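Local coordinates for protein rutinosidase (Aspergillus niger, PDB 6I1A) that hydrolyses glycosidic bonds, with rutinosidase activity, and belongs to glycosyl hydrolase family 5, whose exo-1,3-beta-glucanase relatives release glucose from beta-glucans, at residues A340-N345 / D356-E361. Sequence-based numbering, arbitrary orientation.
With NAG (2-acetamido-2-deoxy-beta-D-glucopyranose), chain G; EDO (1,2-ethanediol), chain L.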
ATOM      1  N   ALA A 340      -8.490 -23.182 -10.732  1.00 13.26           N
ATOM      2  CA  ALA A 340      -8.603 -24.643 -10.669  1.00 13.86           C
ATOM      3  C   ALA A 340      -7.502 -25.321 -11.488  1.00 14.46           C
ATOM      4  O   ALA A 340      -6.880 -26.291 -10.940  1.00 15.80           O
ATOM      5  CB  ALA A 340      -9.956 -25.051 -11.205  1.00 13.60           C
ATOM      6  N   LYS A 341      -7.280 -24.890 -12.702  1.00 14.02           N
ATOM      7  CA  LYS A 341      -6.405 -25.588 -13.660  1.00 16.12           C
ATOM      8  C   LYS A 341      -5.518 -24.552 -14.308  1.00 16.45           C
ATOM      9  O   LYS A 341      -6.006 -23.644 -14.949  1.00 16.39           O
ATOM     10  CB  LYS A 341      -7.310 -26.296 -14.672  1.00 20.97           C
ATOM     11  CG  LYS A 341      -6.825 -27.623 -15.174  1.00 33.60           C
ATOM     12  CD  LYS A 341      -8.034 -28.419 -15.582  1.00 33.90           C
ATOM     13  CE  LYS A 341      -7.663 -29.773 -16.042  1.00 36.83           C
ATOM     14  NZ  LYS A 341      -8.661 -30.250 -17.000  1.00 33.44           N
ATOM     15  N   PHE A 342      -4.188 -24.693 -14.192  1.00 14.82           N
ATOM     16  CA  PHE A 342      -3.231 -23.705 -14.650  1.00 15.06           C
ATOM     17  C   PHE A 342      -1.972 -24.434 -15.097  1.00 16.64           C
ATOM     18  O   PHE A 342      -1.420 -25.199 -14.251  1.00 18.45           O
ATOM     19  CB  PHE A 342      -2.933 -22.754 -13.499  1.00 14.33           C
ATOM     20  CG  PHE A 342      -2.140 -21.537 -13.842  1.00 14.41           C
ATOM     21  CD1 PHE A 342      -0.781 -21.652 -14.155  1.00 13.63           C
ATOM     22  CD2 PHE A 342      -2.645 -20.250 -13.737  1.00 14.30           C
ATOM     23  CE1 PHE A 342      -0.026 -20.535 -14.416  1.00 14.53           C
ATOM     24  CE2 PHE A 342      -1.881 -19.142 -13.960  1.00 15.79           C
ATOM     25  CZ  PHE A 342      -0.567 -19.262 -14.324  1.00 16.21           C
ATOM     26  N   THR A 343      -1.596 -24.275 -16.353  1.00 16.02           N
ATOM     27  CA  THR A 343      -0.365 -24.955 -16.880  1.00 15.74           C
ATOM     28  C   THR A 343       0.667 -23.959 -17.356  1.00 17.50           C
ATOM     29  O   THR A 343       1.772 -24.439 -17.841  1.00 20.26           O
ATOM     30  CB  THR A 343      -0.711 -25.974 -17.946  1.00 16.90           C
ATOM     31  OG1 THR A 343      -1.352 -25.223 -18.972  1.00 18.55           O
ATOM     32  CG2 THR A 343      -1.568 -27.067 -17.381  1.00 17.20           C
ATOM     33  N   GLY A 344       0.490 -22.665 -17.167  1.00 15.23           N
ATOM     34  CA  GLY A 344       1.418 -21.614 -17.552  1.00 15.02           C
ATOM     35  C   GLY A 344       2.789 -21.847 -16.948  1.00 15.87           C
ATOM     36  O   GLY A 344       2.875 -22.106 -15.746  1.00 16.59           O
ATOM     37  N   ASN A 345       3.822 -21.697 -17.743  1.00 17.53           N
ATOM     38  CA  ASN A 345       5.174 -22.056 -17.231  1.00 17.25           C
ATOM     39  C   ASN A 345       6.048 -20.826 -17.161  1.00 20.18           C
ATOM     40  O   ASN A 345       7.314 -20.972 -17.060  1.00 20.16           O
ATOM     41  CB  ASN A 345       5.689 -23.206 -18.077  1.00 18.45           C
ATOM     42  CG  ASN A 345       5.894 -22.803 -19.515  1.00 20.66           C
ATOM     43  OD1 ASN A 345       5.883 -21.639 -19.858  1.00 21.49           O
ATOM     44  ND2 ASN A 345       6.124 -23.776 -20.348  1.00 23.72           N
ATOM     45  N   ASP A 356       3.361 -24.138 -10.644  1.00 14.59           N
ATOM     46  CA  ASP A 356       3.593 -24.729  -9.316  1.00 15.23           C
ATOM     47  C   ASP A 356       2.813 -24.006  -8.200  1.00 14.48           C
ATOM     48  O   ASP A 356       2.605 -24.619  -7.164  1.00 15.68           O
ATOM     49  CB  ASP A 356       5.101 -24.679  -9.012  1.00 15.18           C
ATOM     50  CG  ASP A 356       5.944 -25.522  -9.979  1.00 16.82           C
ATOM     51  OD1 ASP A 356       5.503 -26.618 -10.297  1.00 19.73           O
ATOM     52  OD2 ASP A 356       6.959 -25.013 -10.413  1.00 21.41           O
ATOM     53  N   TYR A 357       2.398 -22.744  -8.417  1.00 14.16           N
ATOM     54  CA  TYR A 357       1.807 -21.894  -7.365  1.00 13.35           C
ATOM     55  C   TYR A 357       0.357 -21.528  -7.696  1.00 13.38           C
ATOM     56  O   TYR A 357      -0.302 -21.097  -6.755  1.00 13.44           O
ATOM     57  CB  TYR A 357       2.614 -20.605  -7.171  1.00 14.21           C
ATOM     58  CG  TYR A 357       4.067 -20.892  -6.778  1.00 13.98           C
ATOM     59  CD1 TYR A 357       5.037 -21.061  -7.746  1.00 14.93           C
ATOM     60  CD2 TYR A 357       4.423 -21.018  -5.439  1.00 14.80           C
ATOM     61  CE1 TYR A 357       6.362 -21.312  -7.382  1.00 15.21           C
ATOM     62  CE2 TYR A 357       5.731 -21.291  -5.059  1.00 15.14           C
ATOM     63  CZ  TYR A 357       6.672 -21.433  -6.040  1.00 16.44           C
ATOM     64  OH  TYR A 357       7.973 -21.676  -5.639  1.00 16.67           O
ATOM     65  N   TRP A 358      -0.104 -21.686  -8.922  1.00 12.69           N
ATOM     66  CA  TRP A 358      -1.445 -21.186  -9.367  1.00 12.40           C
ATOM     67  C   TRP A 358      -2.421 -22.305  -9.727  1.00 14.03           C
ATOM     68  O   TRP A 358      -3.547 -21.951 -10.134  1.00 14.50           O
ATOM     69  CB  TRP A 358      -1.260 -20.221 -10.528  1.00 11.96           C
ATOM     70  CG  TRP A 358      -0.574 -18.945 -10.218  1.00 11.91           C
ATOM     71  CD1 TRP A 358       0.762 -18.760 -10.110  1.00 12.57           C
ATOM     72  CD2 TRP A 358      -1.184 -17.672 -10.014  1.00 12.21           C
ATOM     73  NE1 TRP A 358       1.023 -17.433  -9.858  1.00 13.05           N
ATOM     74  CE2 TRP A 358      -0.178 -16.732  -9.767  1.00 12.00           C
ATOM     75  CE3 TRP A 358      -2.528 -17.247  -9.962  1.00 11.36           C
ATOM     76  CZ2 TRP A 358      -0.438 -15.381  -9.534  1.00 13.10           C
ATOM     77  CZ3 TRP A 358      -2.782 -15.916  -9.738  1.00 12.81           C
ATOM     78  CH2 TRP A 358      -1.780 -14.981  -9.533  1.00 13.68           C
ATOM     79  N   CYS A 359      -2.068 -23.587  -9.600  1.00 13.74           N
ATOM     80  CA  CYS A 359      -2.946 -24.709  -9.991  1.00 14.39           C
ATOM     81  C   CYS A 359      -3.531 -25.365  -8.778  1.00 13.94           C
ATOM     82  O   CYS A 359      -2.837 -26.128  -8.054  1.00 14.45           O
ATOM     83  CB  CYS A 359      -2.189 -25.698 -10.843  1.00 13.11           C
ATOM     84  SG  CYS A 359      -3.311 -26.969 -11.467  1.00 18.33           S
ATOM     85  N   TYR A 360      -4.775 -25.105  -8.464  1.00 12.57           N
ATOM     86  CA  TYR A 360      -5.374 -25.671  -7.256  1.00 13.24           C
ATOM     87  C   TYR A 360      -5.480 -27.197  -7.326  1.00 13.58           C
ATOM     88  O   TYR A 360      -5.375 -27.863  -6.324  1.00 14.34           O
ATOM     89  CB  TYR A 360      -6.747 -25.062  -6.992  1.00 13.25           C
ATOM     90  CG  TYR A 360      -7.189 -25.135  -5.569  1.00 12.94           C
ATOM     91  CD1 TYR A 360      -6.755 -24.214  -4.641  1.00 12.99           C
ATOM     92  CD2 TYR A 360      -7.970 -26.176  -5.096  1.00 12.66           C
ATOM     93  CE1 TYR A 360      -7.178 -24.246  -3.328  1.00 13.69           C
ATOM     94  CE2 TYR A 360      -8.412 -26.235  -3.783  1.00 13.42           C
ATOM     95  CZ  TYR A 360      -8.026 -25.248  -2.878  1.00 13.94           C
ATOM     96  OH  TYR A 360      -8.445 -25.245  -1.573  1.00 15.39           O
ATOM     97  N   GLU A 361      -5.757 -27.769  -8.509  1.00 15.76           N
ATOM     98  CA  GLU A 361      -5.905 -29.242  -8.633  1.00 17.07           C
ATOM     99  C   GLU A 361      -4.562 -29.891  -8.257  1.00 16.86           C
ATOM    100  O   GLU A 361      -4.613 -30.964  -7.643  1.00 16.75           O
ATOM    101  CB  GLU A 361      -6.317 -29.638 -10.033  1.00 17.88           C
ATOM    102  CG  GLU A 361      -7.786 -29.321 -10.308  1.00 20.66           C
ATOM    103  CD  GLU A 361      -8.312 -29.911 -11.599  1.00 22.29           C
ATOM    104  OE1 GLU A 361      -7.487 -30.294 -12.423  1.00 25.07           O
ATOM    105  OE2 GLU A 361      -9.482 -29.764 -11.842  1.00 25.10           O
TER
HETATM  106  C1  NAG G 405       6.373 -23.471 -21.761  1.00 24.93           C
HETATM  107  C2  NAG G 405       7.779 -23.937 -22.171  1.00 26.25           C
HETATM  108  C3  NAG G 405       7.935 -23.773 -23.661  1.00 28.82           C
HETATM  109  C4  NAG G 405       6.863 -24.517 -24.375  1.00 26.54           C
HETATM  110  C5  NAG G 405       5.550 -23.910 -23.881  1.00 25.86           C
HETATM  111  C6  NAG G 405       4.306 -24.476 -24.521  1.00 29.05           C
HETATM  112  C7  NAG G 405       9.360 -23.536 -20.346  1.00 40.28           C
HETATM  113  C8  NAG G 405       9.253 -24.994 -20.035  1.00 35.86           C
HETATM  114  N2  NAG G 405       8.761 -23.067 -21.472  1.00 33.44           N
HETATM  115  O3  NAG G 405       9.243 -24.248 -24.012  1.00 29.62           O
HETATM  116  O4  NAG G 405       6.943 -24.280 -25.826  1.00 22.54           O
HETATM  117  O5  NAG G 405       5.486 -24.238 -22.472  1.00 24.66           O
HETATM  118  O6  NAG G 405       4.339 -25.903 -24.402  1.00 32.52           O
HETATM  119  O7  NAG G 405       9.878 -22.782 -19.536  1.00 53.64           O
HETATM  120  C1  EDO L 410     -10.744 -26.683   0.295  1.00 23.57           C
HETATM  121  O1  EDO L 410      -9.945 -27.104  -0.728  1.00 20.23           O
HETATM  122  C2  EDO L 410     -10.186 -26.891   1.635  1.00 24.83           C
HETATM  123  O2  EDO L 410     -11.043 -26.238   2.599  1.00 28.76           O
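The carbonyl of Ala340 accepts a hydrogen bond from the amide of Glu361, with 3.1 Å between Ala340 O and Glu361 N. It thereby receives an N-H from the first turn of helix 360-365, whose amides have no earlier helical carbonyl to bind. Glu361 CG also packs on this oxygen, 3.2 Å from Ala340 O. At Lys341, the aliphatic chain passes Glu361, with its CE 3.7 Å from Glu361 OE1. Lys341 NZ, hydrogen-bonded to the carbonyl of Leu74, stays 4.7 Å from Glu361 OE1, too far for a salt bridge, though the opposite charges probably still attract weakly.

Phe342 gives the largest share of the buried surface on its segment. Its amide makes a weak hydrogen bond to the sulfur of Cys359, Phe342 N lying 3.7 Å from Cys359 SG. Phe342 CG stands anti to the backbone N (chi1 -170°), beside the carbonyl carbon. One face of the ring meets Trp358, whose CB sits 3.5 Å above the Phe342 ring centroid in a CH-pi contact. The indole, lying alongside and pointing the same way, extends this into an offset stack, its five-membered ring tilted by 22° and its NE1 bonded to Gln307. Further on, Asn345 carries an N-linked glycan through ND2.

The contact illustrates how a helix start can be tied to a preceding loop: Cys359 occupies the N-cap of helix 360-365, its sulfur accepting an amide just beyond Glu361. In this TIM-barrel hydrolase, it joins helices 355-358 and 360-365 to the loop after strand 334-337, which pairs in parallel with strand 22-26, within a beta-to-alpha connection.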